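Local coordinates for protein salicylate 5-hydroxylase, large oxygenase component (PDB 7C8Z) that hydroxylates salicylate at the 5-position to give gentisate, as the iron- and [2Fe-2S]-containing oxygenase component of a multicomponent monooxygenase, at residues 231-243 with 423-436. Sequence-based numbering, arbitrary orientation.
With FE (Fe (III) ion), chain J.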
loop_
_atom_site.group_PDB
_atom_site.type_symbol
_atom_site.label_atom_id
_atom_site.label_comp_id
_atom_site.label_asym_id
_atom_site.label_seq_id
_atom_site.Cartn_x
_atom_site.Cartn_y
_atom_site.Cartn_z
ATOM N N TRP A 231 15.435 -4.546 -13.165
ATOM C CA TRP A 231 15.686 -5.964 -13.399
ATOM C C TRP A 231 17.109 -6.222 -13.867
ATOM O O TRP A 231 17.690 -7.263 -13.536
ATOM C CB TRP A 231 14.682 -6.505 -14.413
ATOM C CG TRP A 231 14.878 -5.939 -15.777
ATOM C CD1 TRP A 231 14.331 -4.793 -16.277
ATOM C CD2 TRP A 231 15.689 -6.487 -16.818
ATOM N NE1 TRP A 231 14.751 -4.595 -17.569
ATOM C CE2 TRP A 231 15.587 -5.620 -17.925
ATOM C CE3 TRP A 231 16.495 -7.624 -16.921
ATOM C CZ2 TRP A 231 16.258 -5.857 -19.120
ATOM C CZ3 TRP A 231 17.159 -7.859 -18.109
ATOM C CH2 TRP A 231 17.037 -6.979 -19.194
ATOM N N LYS A 232 17.681 -5.293 -14.643
ATOM C CA LYS A 232 19.048 -5.453 -15.132
ATOM C C LYS A 232 20.028 -5.685 -13.988
ATOM O O LYS A 232 20.988 -6.456 -14.126
ATOM C CB LYS A 232 19.453 -4.228 -15.950
ATOM C CG LYS A 232 18.658 -4.060 -17.233
ATOM C CD LYS A 232 19.324 -3.075 -18.180
ATOM C CE LYS A 232 19.198 -1.650 -17.666
ATOM N NZ LYS A 232 17.831 -1.085 -17.860
ATOM N N LEU A 233 19.782 -5.046 -12.838
ATOM C CA LEU A 233 20.678 -5.193 -11.696
ATOM C C LEU A 233 20.821 -6.647 -11.266
ATOM O O LEU A 233 21.856 -7.026 -10.707
ATOM C CB LEU A 233 20.179 -4.352 -10.526
ATOM C CG LEU A 233 20.431 -2.856 -10.652
ATOM C CD1 LEU A 233 19.826 -2.125 -9.464
ATOM C CD2 LEU A 233 21.915 -2.583 -10.761
ATOM N N MET A 234 19.810 -7.479 -11.522
ATOM C CA MET A 234 19.943 -8.892 -11.189
ATOM C C MET A 234 20.900 -9.584 -12.148
ATOM O O MET A 234 21.800 -10.319 -11.722
ATOM C CB MET A 234 18.575 -9.575 -11.199
ATOM C CG MET A 234 18.621 -11.044 -10.796
ATOM S SD MET A 234 19.703 -11.357 -9.387
ATOM C CE MET A 234 18.654 -10.906 -8.005
ATOM N N GLN A 235 20.737 -9.336 -13.449
ATOM C CA GLN A 235 21.677 -9.881 -14.424
ATOM C C GLN A 235 23.100 -9.454 -14.098
ATOM O O GLN A 235 24.000 -10.294 -13.961
ATOM C CB GLN A 235 21.273 -9.448 -15.834
ATOM C CG GLN A 235 20.082 -10.224 -16.377
ATOM C CD GLN A 235 20.454 -11.639 -16.794
ATOM O OE1 GLN A 235 21.634 -11.971 -16.920
ATOM N NE2 GLN A 235 19.445 -12.482 -17.006
ATOM N N GLU A 236 23.309 -8.145 -13.931
ATOM C CA GLU A 236 24.595 -7.636 -13.472
ATOM C C GLU A 236 25.108 -8.432 -12.284
ATOM O O GLU A 236 26.269 -8.857 -12.260
ATOM C CB GLU A 236 24.468 -6.164 -13.082
ATOM C CG GLU A 236 24.208 -5.212 -14.219
ATOM C CD GLU A 236 24.189 -3.773 -13.753
ATOM O OE1 GLU A 236 24.747 -3.485 -12.674
ATOM O OE2 GLU A 236 23.609 -2.926 -14.462
ATOM N N ASN A 237 24.234 -8.683 -11.303
ATOM C CA ASN A 237 24.696 -9.293 -10.062
ATOM C C ASN A 237 25.256 -10.686 -10.305
ATOM O O ASN A 237 26.200 -11.101 -9.624
ATOM C CB ASN A 237 23.557 -9.338 -9.039
ATOM C CG ASN A 237 24.032 -9.746 -7.657
ATOM O OD1 ASN A 237 24.540 -8.927 -6.894
ATOM N ND2 ASN A 237 23.869 -11.019 -7.329
ATOM N N ILE A 238 24.727 -11.403 -11.298
ATOM C CA ILE A 238 25.258 -12.716 -11.631
ATOM C C ILE A 238 26.232 -12.645 -12.796
ATOM O O ILE A 238 26.797 -13.669 -13.201
ATOM C CB ILE A 238 24.111 -13.714 -11.890
ATOM C CG1 ILE A 238 23.039 -13.537 -10.821
ATOM C CG2 ILE A 238 24.595 -15.157 -11.826
ATOM C CD1 ILE A 238 23.541 -13.848 -9.421
ATOM N N LYS A 239 26.467 -11.446 -13.328
ATOM C CA LYS A 239 27.613 -11.162 -14.175
ATOM C C LYS A 239 28.713 -10.425 -13.410
ATOM O O LYS A 239 29.642 -9.895 -14.026
ATOM C CB LYS A 239 27.170 -10.353 -15.399
ATOM C CG LYS A 239 26.164 -11.076 -16.287
ATOM C CD LYS A 239 25.526 -10.140 -17.304
ATOM C CE LYS A 239 24.494 -10.860 -18.167
ATOM N NZ LYS A 239 25.009 -12.118 -18.790
ATOM N N ASP A 240 28.627 -10.397 -12.077
ATOM C CA ASP A 240 29.584 -9.710 -11.214
ATOM C C ASP A 240 30.431 -10.756 -10.501
ATOM O O ASP A 240 29.975 -11.360 -9.520
ATOM C CB ASP A 240 28.838 -8.837 -10.199
ATOM C CG ASP A 240 29.749 -7.883 -9.449
ATOM O OD1 ASP A 240 30.975 -8.115 -9.397
ATOM O OD2 ASP A 240 29.224 -6.894 -8.894
ATOM N N PRO A 241 31.668 -10.982 -10.925
ATOM C CA PRO A 241 32.426 -12.132 -10.412
ATOM C C PRO A 241 33.222 -11.866 -9.143
ATOM O O PRO A 241 33.572 -12.815 -8.435
ATOM C CB PRO A 241 33.361 -12.483 -11.581
ATOM C CG PRO A 241 33.290 -11.311 -12.551
ATOM C CD PRO A 241 32.416 -10.247 -11.954
ATOM N N TYR A 242 33.543 -10.610 -8.843
ATOM C CA TYR A 242 34.425 -10.318 -7.723
ATOM C C TYR A 242 33.713 -9.709 -6.523
ATOM O O TYR A 242 34.357 -9.461 -5.499
ATOM C CB TYR A 242 35.575 -9.414 -8.182
ATOM C CG TYR A 242 35.299 -7.927 -8.196
ATOM C CD1 TYR A 242 34.337 -7.380 -9.035
ATOM C CD2 TYR A 242 36.039 -7.064 -7.396
ATOM C CE1 TYR A 242 34.108 -6.011 -9.059
ATOM C CE2 TYR A 242 35.820 -5.704 -7.410
ATOM C CZ TYR A 242 34.856 -5.180 -8.240
ATOM O OH TYR A 242 34.651 -3.818 -8.242
ATOM N N HIS A 243 32.418 -9.453 -6.621
ATOM C CA HIS A 243 31.624 -9.080 -5.454
ATOM C C HIS A 243 31.417 -10.213 -4.444
ATOM O O HIS A 243 31.437 -9.939 -3.237
ATOM C CB HIS A 243 30.268 -8.514 -5.902
ATOM C CG HIS A 243 29.163 -9.524 -5.945
ATOM N ND1 HIS A 243 28.755 -10.129 -7.113
ATOM C CD2 HIS A 243 28.374 -10.028 -4.966
ATOM C CE1 HIS A 243 27.768 -10.967 -6.852
ATOM N NE2 HIS A 243 27.519 -10.927 -5.556
ATOM N N MET A 423 38.651 -13.837 -11.855
ATOM C CA MET A 423 37.339 -13.297 -11.498
ATOM C C MET A 423 37.426 -11.785 -11.387
ATOM O O MET A 423 36.435 -11.124 -11.062
ATOM C CB MET A 423 36.881 -13.704 -10.095
ATOM C CG MET A 423 37.957 -13.908 -9.054
ATOM S SD MET A 423 37.025 -14.235 -7.502
ATOM C CE MET A 423 38.430 -14.821 -6.501
ATOM N N VAL A 424 38.591 -11.213 -11.655
ATOM C CA VAL A 424 38.791 -9.832 -11.247
ATOM C C VAL A 424 38.507 -8.914 -12.417
ATOM O O VAL A 424 39.408 -8.240 -12.927
ATOM C CB VAL A 424 40.221 -9.619 -10.711
ATOM C CG1 VAL A 424 40.275 -8.374 -9.856
ATOM C CG2 VAL A 424 40.703 -10.854 -9.945
ATOM N N THR A 425 37.249 -8.858 -12.830
ATOM C CA THR A 425 36.912 -8.043 -13.979
ATOM C C THR A 425 35.415 -7.805 -13.977
ATOM O O THR A 425 34.646 -8.626 -13.474
ATOM C CB THR A 425 37.367 -8.703 -15.287
ATOM O OG1 THR A 425 36.800 -7.997 -16.395
ATOM C CG2 THR A 425 36.939 -10.167 -15.334
ATOM N N GLU A 426 35.011 -6.668 -14.538
ATOM C CA GLU A 426 33.604 -6.379 -14.770
ATOM C C GLU A 426 33.231 -6.551 -16.238
ATOM O O GLU A 426 32.296 -5.909 -16.727
ATOM C CB GLU A 426 33.268 -4.972 -14.273
ATOM C CG GLU A 426 33.436 -4.824 -12.771
ATOM C CD GLU A 426 33.072 -3.446 -12.264
ATOM O OE1 GLU A 426 31.929 -3.275 -11.791
ATOM O OE2 GLU A 426 33.926 -2.536 -12.332
ATOM N N THR A 427 33.937 -7.440 -16.942
ATOM C CA THR A 427 33.782 -7.542 -18.388
ATOM C C THR A 427 32.413 -8.079 -18.784
ATOM O O THR A 427 31.913 -7.742 -19.862
ATOM C CB THR A 427 34.891 -8.419 -18.977
ATOM O OG1 THR A 427 34.730 -8.521 -20.398
ATOM C CG2 THR A 427 34.862 -9.804 -18.364
ATOM N N LEU A 428 31.786 -8.900 -17.939
ATOM C CA LEU A 428 30.465 -9.414 -18.284
ATOM C C LEU A 428 29.424 -8.302 -18.288
ATOM O O LEU A 428 28.541 -8.272 -19.151
ATOM C CB LEU A 428 30.057 -10.522 -17.315
ATOM C CG LEU A 428 30.971 -11.739 -17.216
ATOM C CD1 LEU A 428 30.338 -12.821 -16.359
ATOM C CD2 LEU A 428 31.274 -12.265 -18.595
ATOM N N ILE A 429 29.537 -7.357 -17.358
ATOM C CA ILE A 429 28.620 -6.225 -17.343
ATOM C C ILE A 429 28.901 -5.295 -18.517
ATOM O O ILE A 429 27.975 -4.754 -19.136
ATOM C CB ILE A 429 28.710 -5.495 -15.992
ATOM C CG1 ILE A 429 28.586 -6.507 -14.851
ATOM C CG2 ILE A 429 27.631 -4.429 -15.890
ATOM C CD1 ILE A 429 28.702 -5.904 -13.472
ATOM N N ARG A 430 30.179 -5.092 -18.841
ATOM C CA ARG A 430 30.523 -4.260 -19.988
ATOM C C ARG A 430 29.987 -4.864 -21.280
ATOM O O ARG A 430 29.484 -4.146 -22.150
ATOM C CB ARG A 430 32.039 -4.064 -20.055
ATOM C CG ARG A 430 32.541 -3.074 -19.016
ATOM C CD ARG A 430 34.034 -2.781 -19.110
ATOM N NE ARG A 430 34.869 -3.972 -19.222
ATOM C CZ ARG A 430 35.587 -4.461 -18.218
ATOM N NH1 ARG A 430 35.550 -3.872 -17.029
ATOM N NH2 ARG A 430 36.334 -5.540 -18.397
ATOM N N GLY A 431 30.055 -6.189 -21.410
ATOM C CA GLY A 431 29.477 -6.831 -22.576
ATOM C C GLY A 431 27.964 -6.764 -22.583
ATOM O O GLY A 431 27.345 -6.540 -23.631
ATOM N N MET A 432 27.349 -6.976 -21.418
ATOM C CA MET A 432 25.908 -6.825 -21.292
ATOM C C MET A 432 25.464 -5.468 -21.808
ATOM O O MET A 432 24.529 -5.365 -22.603
ATOM C CB MET A 432 25.492 -7.012 -19.829
ATOM C CG MET A 432 24.030 -6.720 -19.539
ATOM S SD MET A 432 23.561 -7.144 -17.848
ATOM C CE MET A 432 22.307 -5.915 -17.524
ATOM N N TYR A 433 26.155 -4.409 -21.398
ATOM C CA TYR A 433 25.704 -3.084 -21.795
ATOM C C TYR A 433 26.156 -2.693 -23.197
ATOM O O TYR A 433 25.514 -1.843 -23.817
ATOM C CB TYR A 433 26.124 -2.061 -20.748
ATOM C CG TYR A 433 25.165 -2.118 -19.588
ATOM C CD1 TYR A 433 23.912 -1.519 -19.674
ATOM C CD2 TYR A 433 25.480 -2.820 -18.433
ATOM C CE1 TYR A 433 23.013 -1.587 -18.629
ATOM C CE2 TYR A 433 24.587 -2.892 -17.378
ATOM C CZ TYR A 433 23.356 -2.275 -17.483
ATOM O OH TYR A 433 22.461 -2.348 -16.442
ATOM N N ASP A 434 27.209 -3.312 -23.732
ATOM C CA ASP A 434 27.452 -3.228 -25.169
ATOM C C ASP A 434 26.243 -3.747 -25.945
ATOM O O ASP A 434 25.697 -3.059 -26.825
ATOM C CB ASP A 434 28.720 -4.011 -25.525
ATOM C CG ASP A 434 28.988 -4.061 -27.020
ATOM O OD1 ASP A 434 29.502 -3.065 -27.570
ATOM O OD2 ASP A 434 28.696 -5.104 -27.643
ATOM N N TYR A 435 25.798 -4.961 -25.606
ATOM C CA TYR A 435 24.606 -5.526 -26.235
ATOM C C TYR A 435 23.387 -4.641 -26.005
ATOM O O TYR A 435 22.549 -4.473 -26.900
ATOM C CB TYR A 435 24.357 -6.934 -25.693
ATOM C CG TYR A 435 23.185 -7.648 -26.322
ATOM C CD1 TYR A 435 23.314 -8.278 -27.549
ATOM C CD2 TYR A 435 21.948 -7.699 -25.687
ATOM C CE1 TYR A 435 22.250 -8.934 -28.130
ATOM C CE2 TYR A 435 20.875 -8.356 -26.265
ATOM C CZ TYR A 435 21.036 -8.971 -27.488
ATOM O OH TYR A 435 19.988 -9.630 -28.086
ATOM N N TRP A 436 23.272 -4.074 -24.803
ATOM C CA TRP A 436 22.140 -3.218 -24.465
ATOM C C TRP A 436 22.099 -1.983 -25.355
ATOM O O TRP A 436 21.058 -1.661 -25.943
ATOM C CB TRP A 436 22.226 -2.819 -22.992
ATOM C CG TRP A 436 21.028 -2.093 -22.463
ATOM C CD1 TRP A 436 19.934 -2.645 -21.868
ATOM C CD2 TRP A 436 20.816 -0.677 -22.459
ATOM N NE1 TRP A 436 19.049 -1.662 -21.498
ATOM C CE2 TRP A 436 19.564 -0.444 -21.852
ATOM C CE3 TRP A 436 21.557 0.417 -22.918
ATOM C CZ2 TRP A 436 19.038 0.836 -21.690
ATOM C CZ3 TRP A 436 21.032 1.687 -22.757
ATOM C CH2 TRP A 436 19.787 1.887 -22.147
HETATM FE FE FE J . 25.886 -12.347 -4.804
HETATM O O HOH W 1 26.536 -14.501 -4.679
#
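In the catalytic domain, the helix 232-238 that leads into the mononuclear iron site packs against the start of helix 427-440 near the C-terminus; the axes of 232-238 and 427-436 run roughly antiparallel, at 143°, and approach to 9.3 Å. Met432 carries much of the packing. With its CG anti to the backbone N (chi1 173°), the side chain reaches across to the first helix, where SD lies 3.6 Å from Lys239 CD and beside Gln235 CB, while the terminal CE rests on Lys232 CB. One turn earlier, Leu428 CB sits 3.5 Å from Lys239 CB, and Ile429 CG2 meets Glu236 CG. The Lys239 chain runs on past Met432 to carry NZ to Thr325 and the carbonyl of Arg272.

The polar link is between Tyr433 and Glu236. The phenol OH donates to Glu236 OE2, modelled so close that the exact length is doubtful at this resolution; OE2 comes in at the ring edge with the carboxylate plane turned 74° from the ring, and Tyr49 also bonds to it. Lys232 crosses Trp436 at about a right angle, CD 3.6 Å from Trp436 NE1, before its ammonium forms a salt bridge with Glu58, also the main polar partner of Trp436.

Beyond the helix, the Pro241 ring lies against the backbone before the second helix, with its CB 3.4 Å from Met423 O and CG near Thr425 O. Tyr242 follows, CE1 4.0 Å from Glu426 CG. Asp240 and Glu426 both pair with Arg113 of the second subunit, and Asp240 also bonds to His133 there, a residue of that subunit's Rieske cluster pocket. His243 ND1 donates to Asp240 O, and its NE2 binds the iron at 2.3 Å, alongside His248, Asp389 and a water. This is the two-histidine, one-carboxylate iron site of Rieske oxygenases, with Asp240 bridging from it to the neighbouring subunit's cluster side.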